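Local coordinates for putative uncharacterized protein PH0242 (Pyrococcus horikoshii, PDB 3VU1), which forms the C-terminal globular domain of AglB, an archaeal protein of the oligosaccharyltransferase family, and holds a bound calcium ion in this model, at residues E230-N235 with S284-D289; A254-E259 with R280-A285. All blocks are in the same frame, centred on the assembly; numbering follows the deposited sequence.

Contact 1: E230-N235 with S284-D289. With CA (calcium ion), chain C.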
loop_
_atom_site.group_PDB
_atom_site.type_symbol
_atom_site.label_atom_id
_atom_site.label_comp_id
_atom_site.label_asym_id
_atom_site.label_seq_id
_atom_site.Cartn_x
_atom_site.Cartn_y
_atom_site.Cartn_z
ATOM N N GLU A 230 -11.157 -6.017 3.048
ATOM C CA GLU A 230 -11.065 -7.169 2.151
ATOM C C GLU A 230 -10.345 -6.809 0.848
ATOM O O GLU A 230 -9.566 -7.615 0.320
ATOM C CB GLU A 230 -12.456 -7.744 1.877
ATOM C CG GLU A 230 -12.562 -9.239 2.151
ATOM C CD GLU A 230 -13.659 -9.932 1.337
ATOM O OE1 GLU A 230 -13.417 -11.087 0.877
ATOM O OE2 GLU A 230 -14.753 -9.324 1.140
ATOM N N LYS A 231 -10.598 -5.600 0.334
ATOM C CA LYS A 231 -9.960 -5.148 -0.898
ATOM C C LYS A 231 -8.497 -4.894 -0.655
ATOM O O LYS A 231 -7.649 -5.414 -1.388
ATOM C CB LYS A 231 -10.602 -3.889 -1.442
ATOM C CG LYS A 231 -12.003 -4.047 -1.984
ATOM C CD LYS A 231 -12.739 -2.757 -1.707
ATOM C CE LYS A 231 -12.845 -1.877 -2.932
ATOM N NZ LYS A 231 -14.116 -2.156 -3.659
ATOM N N LEU A 232 -8.211 -4.106 0.384
ATOM C CA LEU A 232 -6.837 -3.880 0.812
ATOM C C LEU A 232 -5.992 -5.140 0.824
ATOM O O LEU A 232 -4.873 -5.141 0.299
ATOM C CB LEU A 232 -6.774 -3.236 2.182
ATOM C CG LEU A 232 -5.394 -2.666 2.580
ATOM C CD1 LEU A 232 -5.074 -1.390 1.808
ATOM C CD2 LEU A 232 -5.350 -2.365 4.066
ATOM N N PHE A 233 -6.512 -6.221 1.397
ATOM C CA PHE A 233 -5.702 -7.441 1.508
ATOM C C PHE A 233 -5.459 -8.107 0.165
ATOM O O PHE A 233 -4.587 -8.923 0.046
ATOM C CB PHE A 233 -6.251 -8.413 2.557
ATOM C CG PHE A 233 -6.209 -7.870 3.956
ATOM C CD1 PHE A 233 -7.338 -7.881 4.760
ATOM C CD2 PHE A 233 -5.038 -7.313 4.467
ATOM C CE1 PHE A 233 -7.303 -7.349 6.057
ATOM C CE2 PHE A 233 -4.996 -6.794 5.748
ATOM C CZ PHE A 233 -6.130 -6.804 6.545
ATOM N N SER A 234 -6.188 -7.750 -0.870
ATOM C CA SER A 234 -5.815 -8.256 -2.191
ATOM C C SER A 234 -4.764 -7.347 -2.888
ATOM O O SER A 234 -4.063 -7.790 -3.819
ATOM C CB SER A 234 -7.063 -8.439 -3.061
ATOM O OG SER A 234 -7.592 -7.189 -3.497
ATOM N N ASN A 235 -4.669 -6.081 -2.460
ATOM C CA ASN A 235 -3.630 -5.181 -2.992
ATOM C C ASN A 235 -2.240 -5.349 -2.350
ATOM O O ASN A 235 -1.213 -5.043 -2.972
ATOM C CB ASN A 235 -4.087 -3.745 -2.863
ATOM C CG ASN A 235 -5.353 -3.501 -3.620
ATOM O OD1 ASN A 235 -5.405 -3.684 -4.833
ATOM N ND2 ASN A 235 -6.384 -3.122 -2.917
ATOM N N SER A 284 -10.370 -5.008 -6.914
ATOM C CA SER A 284 -9.926 -3.870 -6.130
ATOM C C SER A 284 -8.835 -3.107 -6.879
ATOM O O SER A 284 -7.779 -3.662 -7.161
ATOM C CB SER A 284 -9.436 -4.343 -4.775
ATOM O OG SER A 284 -8.795 -3.288 -4.112
ATOM N N ALA A 285 -9.113 -1.860 -7.254
ATOM C CA ALA A 285 -8.106 -1.006 -7.902
ATOM C C ALA A 285 -7.606 0.044 -6.915
ATOM O O ALA A 285 -8.391 0.872 -6.401
ATOM C CB ALA A 285 -8.653 -0.349 -9.163
ATOM N N PHE A 286 -6.304 0.002 -6.644
ATOM C CA PHE A 286 -5.740 0.803 -5.568
ATOM C C PHE A 286 -4.960 2.069 -5.997
ATOM O O PHE A 286 -3.797 2.008 -6.417
ATOM C CB PHE A 286 -4.859 -0.062 -4.643
ATOM C CG PHE A 286 -4.524 0.625 -3.353
ATOM C CD1 PHE A 286 -5.370 0.507 -2.252
ATOM C CD2 PHE A 286 -3.396 1.454 -3.264
ATOM C CE1 PHE A 286 -5.072 1.160 -1.072
ATOM C CE2 PHE A 286 -3.108 2.120 -2.095
ATOM C CZ PHE A 286 -3.946 1.969 -0.997
ATOM N N GLY A 287 -5.582 3.226 -5.851
ATOM C CA GLY A 287 -4.886 4.466 -6.149
ATOM C C GLY A 287 -4.916 4.954 -7.584
ATOM O O GLY A 287 -4.768 6.152 -7.813
ATOM N N ARG A 288 -5.060 4.058 -8.555
ATOM C CA ARG A 288 -5.254 4.490 -9.943
ATOM C C ARG A 288 -6.360 3.734 -10.688
ATOM O O ARG A 288 -6.636 2.562 -10.407
ATOM C CB ARG A 288 -3.938 4.496 -10.741
ATOM C CG ARG A 288 -3.360 3.137 -11.039
ATOM C CD ARG A 288 -2.222 3.185 -12.055
ATOM N NE ARG A 288 -1.280 4.251 -11.718
ATOM C CZ ARG A 288 -0.420 4.823 -12.565
ATOM N NH1 ARG A 288 -0.341 4.426 -13.833
ATOM N NH2 ARG A 288 0.363 5.802 -12.134
ATOM N N ASP A 289 -6.985 4.410 -11.647
ATOM C CA ASP A 289 -8.034 3.793 -12.459
ATOM C C ASP A 289 -7.545 2.661 -13.356
ATOM O O ASP A 289 -6.367 2.633 -13.762
ATOM C CB ASP A 289 -8.720 4.856 -13.320
ATOM C CG ASP A 289 -9.434 5.905 -12.490
ATOM O OD1 ASP A 289 -9.949 5.618 -11.379
ATOM O OD2 ASP A 289 -9.476 7.041 -12.964
HETATM CA CA CA C . -9.931 1.144 -4.693
#
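K231, L232, S234 and N235 pack on S284 and F286 in a small, buried helix-to-strand contact. It joins the last turns of helix 228-235 to the end of strand 275-285 and the loop that follows. S284 faces the helix end, between K231 CB and S234 OG. Its CB is 3.6 Å from K231 CB and equally far from S234 OG. S234 OG turns back to its own helix and donates to K231 O at 2.8 Å, in the carbonyl plane and on a lone pair. That carbonyl also takes the backbone N-H groups of S234 and N235, so three donors grip one oxygen. The end of N235 comes close to the S284 hydroxyl, but the orientation of its amide is uncertain. N235 CG also lies 3.6 Å from F286 CB, with the amide and ring planes 49° apart. With F286 CG anti to its backbone N (chi1 -166°), the ring lies beside L232, and L232 CD1 is 3.8 Å from F286 CE1. F236 adds an edge-to-face partner for this ring, and helix 212-218 covers L232. Between S284 and F286, the CB of A285 points away from the helix, and A285 O binds the calcium ion at 2.3 Å. E76, H319 and E322 complete the protein part of the site. K231 NZ makes a long, weak ion pair with E322. S284 thus meets the aliphatic K231 chain and the polar groups of the helix end, and N235 lies against both S284 and F286. The contact buries mixed chemistry beside a carbonyl given to calcium.

Contact 2: A254-E259 with R280-A285. With CA (calcium ion), chain C.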
loop_
_atom_site.group_PDB
_atom_site.type_symbol
_atom_site.label_atom_id
_atom_site.label_comp_id
_atom_site.label_asym_id
_atom_site.label_seq_id
_atom_site.Cartn_x
_atom_site.Cartn_y
_atom_site.Cartn_z
ATOM N N ALA A 254 -6.149 -5.860 -8.317
ATOM C CA ALA A 254 -6.262 -7.181 -7.742
ATOM C C ALA A 254 -7.716 -7.657 -7.662
ATOM O O ALA A 254 -8.676 -6.851 -7.718
ATOM C CB ALA A 254 -5.635 -7.199 -6.366
ATOM N N ILE A 255 -7.852 -8.974 -7.527
ATOM C CA ILE A 255 -9.139 -9.611 -7.358
ATOM C C ILE A 255 -9.205 -10.091 -5.919
ATOM O O ILE A 255 -8.351 -10.861 -5.483
ATOM C CB ILE A 255 -9.302 -10.795 -8.340
ATOM C CG1 ILE A 255 -9.439 -10.256 -9.756
ATOM C CG2 ILE A 255 -10.478 -11.670 -7.920
ATOM C CD1 ILE A 255 -9.337 -11.295 -10.846
ATOM N N TYR A 256 -10.217 -9.636 -5.189
ATOM C CA TYR A 256 -10.347 -10.037 -3.808
ATOM C C TYR A 256 -11.317 -11.177 -3.525
ATOM O O TYR A 256 -11.406 -11.622 -2.384
ATOM C CB TYR A 256 -10.664 -8.837 -2.911
ATOM C CG TYR A 256 -11.980 -8.133 -3.127
ATOM C CD1 TYR A 256 -13.057 -8.356 -2.269
ATOM C CD2 TYR A 256 -12.148 -7.213 -4.166
ATOM C CE1 TYR A 256 -14.262 -7.688 -2.441
ATOM C CE2 TYR A 256 -13.350 -6.540 -4.350
ATOM C CZ TYR A 256 -14.390 -6.773 -3.473
ATOM O OH TYR A 256 -15.576 -6.124 -3.640
ATOM N N LYS A 257 -12.036 -11.641 -4.544
ATOM C CA LYS A 257 -13.104 -12.640 -4.379
ATOM C C LYS A 257 -13.456 -13.091 -5.776
ATOM O O LYS A 257 -13.593 -12.253 -6.683
ATOM C CB LYS A 257 -14.314 -11.992 -3.715
ATOM C CG LYS A 257 -15.448 -12.903 -3.265
ATOM C CD LYS A 257 -16.621 -12.010 -2.868
ATOM C CE LYS A 257 -17.719 -12.723 -2.103
ATOM N NZ LYS A 257 -17.599 -12.553 -0.627
ATOM N N ILE A 258 -13.511 -14.401 -5.977
ATOM C CA ILE A 258 -13.979 -14.982 -7.232
ATOM C C ILE A 258 -15.227 -15.835 -6.935
ATOM O O ILE A 258 -15.259 -16.581 -5.924
ATOM C CB ILE A 258 -12.936 -15.916 -7.834
ATOM C CG1 ILE A 258 -11.616 -15.188 -8.056
ATOM C CG2 ILE A 258 -13.465 -16.555 -9.120
ATOM C CD1 ILE A 258 -10.599 -16.006 -8.843
ATOM N N GLU A 259 -16.252 -15.732 -7.788
ATOM C CA GLU A 259 -17.397 -16.666 -7.697
ATOM C C GLU A 259 -17.536 -17.521 -8.952
ATOM O O GLU A 259 -17.388 -17.038 -10.060
ATOM C CB GLU A 259 -18.702 -15.941 -7.400
ATOM C CG GLU A 259 -18.895 -15.563 -5.951
ATOM C CD GLU A 259 -20.000 -14.528 -5.754
ATOM O OE1 GLU A 259 -20.621 -14.534 -4.675
ATOM O OE2 GLU A 259 -20.275 -13.707 -6.665
ATOM N N ARG A 280 -17.347 -14.594 -11.655
ATOM C CA ARG A 280 -17.543 -13.220 -11.290
ATOM C C ARG A 280 -16.303 -12.788 -10.521
ATOM O O ARG A 280 -16.039 -13.323 -9.432
ATOM C CB ARG A 280 -18.801 -13.040 -10.439
ATOM C CG ARG A 280 -19.240 -11.575 -10.358
ATOM C CD ARG A 280 -20.236 -11.335 -9.244
ATOM N NE ARG A 280 -21.608 -11.501 -9.708
ATOM C CZ ARG A 280 -22.589 -12.035 -8.981
ATOM N NH1 ARG A 280 -22.393 -12.495 -7.745
ATOM N NH2 ARG A 280 -23.784 -12.125 -9.507
ATOM N N LEU A 281 -15.534 -11.858 -11.103
ATOM C CA LEU A 281 -14.322 -11.306 -10.478
ATOM C C LEU A 281 -14.561 -9.969 -9.753
ATOM O O LEU A 281 -15.005 -8.966 -10.347
ATOM C CB LEU A 281 -13.240 -11.177 -11.539
ATOM C CG LEU A 281 -13.233 -12.390 -12.488
ATOM C CD1 LEU A 281 -12.238 -12.187 -13.614
ATOM C CD2 LEU A 281 -12.933 -13.701 -11.770
ATOM N N TYR A 282 -14.299 -9.959 -8.458
ATOM C CA TYR A 282 -14.465 -8.748 -7.652
ATOM C C TYR A 282 -13.126 -8.032 -7.595
ATOM O O TYR A 282 -12.157 -8.537 -7.034
ATOM C CB TYR A 282 -14.931 -9.088 -6.248
ATOM C CG TYR A 282 -16.346 -9.585 -6.167
ATOM C CD1 TYR A 282 -16.674 -10.886 -6.587
ATOM C CD2 TYR A 282 -17.368 -8.772 -5.651
ATOM C CE1 TYR A 282 -17.974 -11.355 -6.505
ATOM C CE2 TYR A 282 -18.679 -9.236 -5.561
ATOM C CZ TYR A 282 -18.972 -10.524 -5.991
ATOM O OH TYR A 282 -20.250 -11.006 -5.907
ATOM N N ILE A 283 -13.080 -6.853 -8.193
ATOM C CA ILE A 283 -11.825 -6.167 -8.446
ATOM C C ILE A 283 -11.579 -5.040 -7.451
ATOM O O ILE A 283 -12.471 -4.234 -7.155
ATOM C CB ILE A 283 -11.783 -5.663 -9.893
ATOM C CG1 ILE A 283 -11.605 -6.888 -10.804
ATOM C CG2 ILE A 283 -10.689 -4.617 -10.073
ATOM C CD1 ILE A 283 -11.553 -6.616 -12.296
ATOM N N SER A 284 -10.370 -5.008 -6.914
ATOM C CA SER A 284 -9.926 -3.870 -6.130
ATOM C C SER A 284 -8.835 -3.107 -6.879
ATOM O O SER A 284 -7.779 -3.662 -7.161
ATOM C CB SER A 284 -9.436 -4.343 -4.775
ATOM O OG SER A 284 -8.795 -3.288 -4.112
ATOM N N ALA A 285 -9.113 -1.860 -7.254
ATOM C CA ALA A 285 -8.106 -1.006 -7.902
ATOM C C ALA A 285 -7.606 0.044 -6.915
ATOM O O ALA A 285 -8.391 0.872 -6.401
ATOM C CB ALA A 285 -8.653 -0.349 -9.163
HETATM CA CA CA C . -9.931 1.144 -4.693
#
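Y256 CG stands between its backbone N and carbonyl carbon (chi1 65°), which starts its ring toward Y282. Y282 CG is anti to its carbonyl carbon (chi1 -70°), and the Y282 ring extends from there. Y282 CB lies over one face of the Y256 ring, toward the rim, 3.5 Å from Y256 CE2. The rings form an offset edge-to-face pair, with the edge of Y282 toward the face of Y256 and planes 69° apart. Y256 OH is hydrogen-bonded to E227. K257 runs alongside Y282, and K257 CD sits over the ring centre, 3.9 Å from the Y282 centroid. Further along, E259 OE2 accepts two bonds from opposite faces of its carboxylate plane. R280 NH1 makes a salt bridge to it at 2.7 Å, on the syn side. Y282 OH donates to it from above the plane, at 2.8 Å. This shared oxygen ties both side chains to E259, while W266 makes a cation-pi contact with R280. The other side of the sheet is apolar. There I255 CD1 is 4.0 Å from L281 CB, I258 CG2 is 3.9 Å from L281 CD2, and strand 464-487 packs on I255, I258 and I283. Paired backbone bonds link A254 with S284 and E259 with R280. Between these pairs the register slips by one residue: Y256 N bonds to Y282 O, and Y282 N to K257 O at 3.0 Å. Y256 and K257 opposite Y282 are consistent with a classic beta bulge in an antiparallel pair, at the middle of the four-stranded sheet of the Peripheral 1 region.

Both contacts use strand 275-285 and share S284 and A285. Contact 1 is buried, near the centre of the chain; contact 2 is only partly buried and lies farther out, with centres 9 Å apart. They also touch directly, since S234 of the helix packs on A254 and Y256 of the neighbouring strand. Helix 228-235 therefore lies against both strands. Contact 1 relies on side-chain packing of modest area, whereas contact 2 has a ladder of backbone bonds, a salt bridge and aromatic contacts on its less buried face. Where the shared strand ends, A285 leads from this sheet into the calcium site.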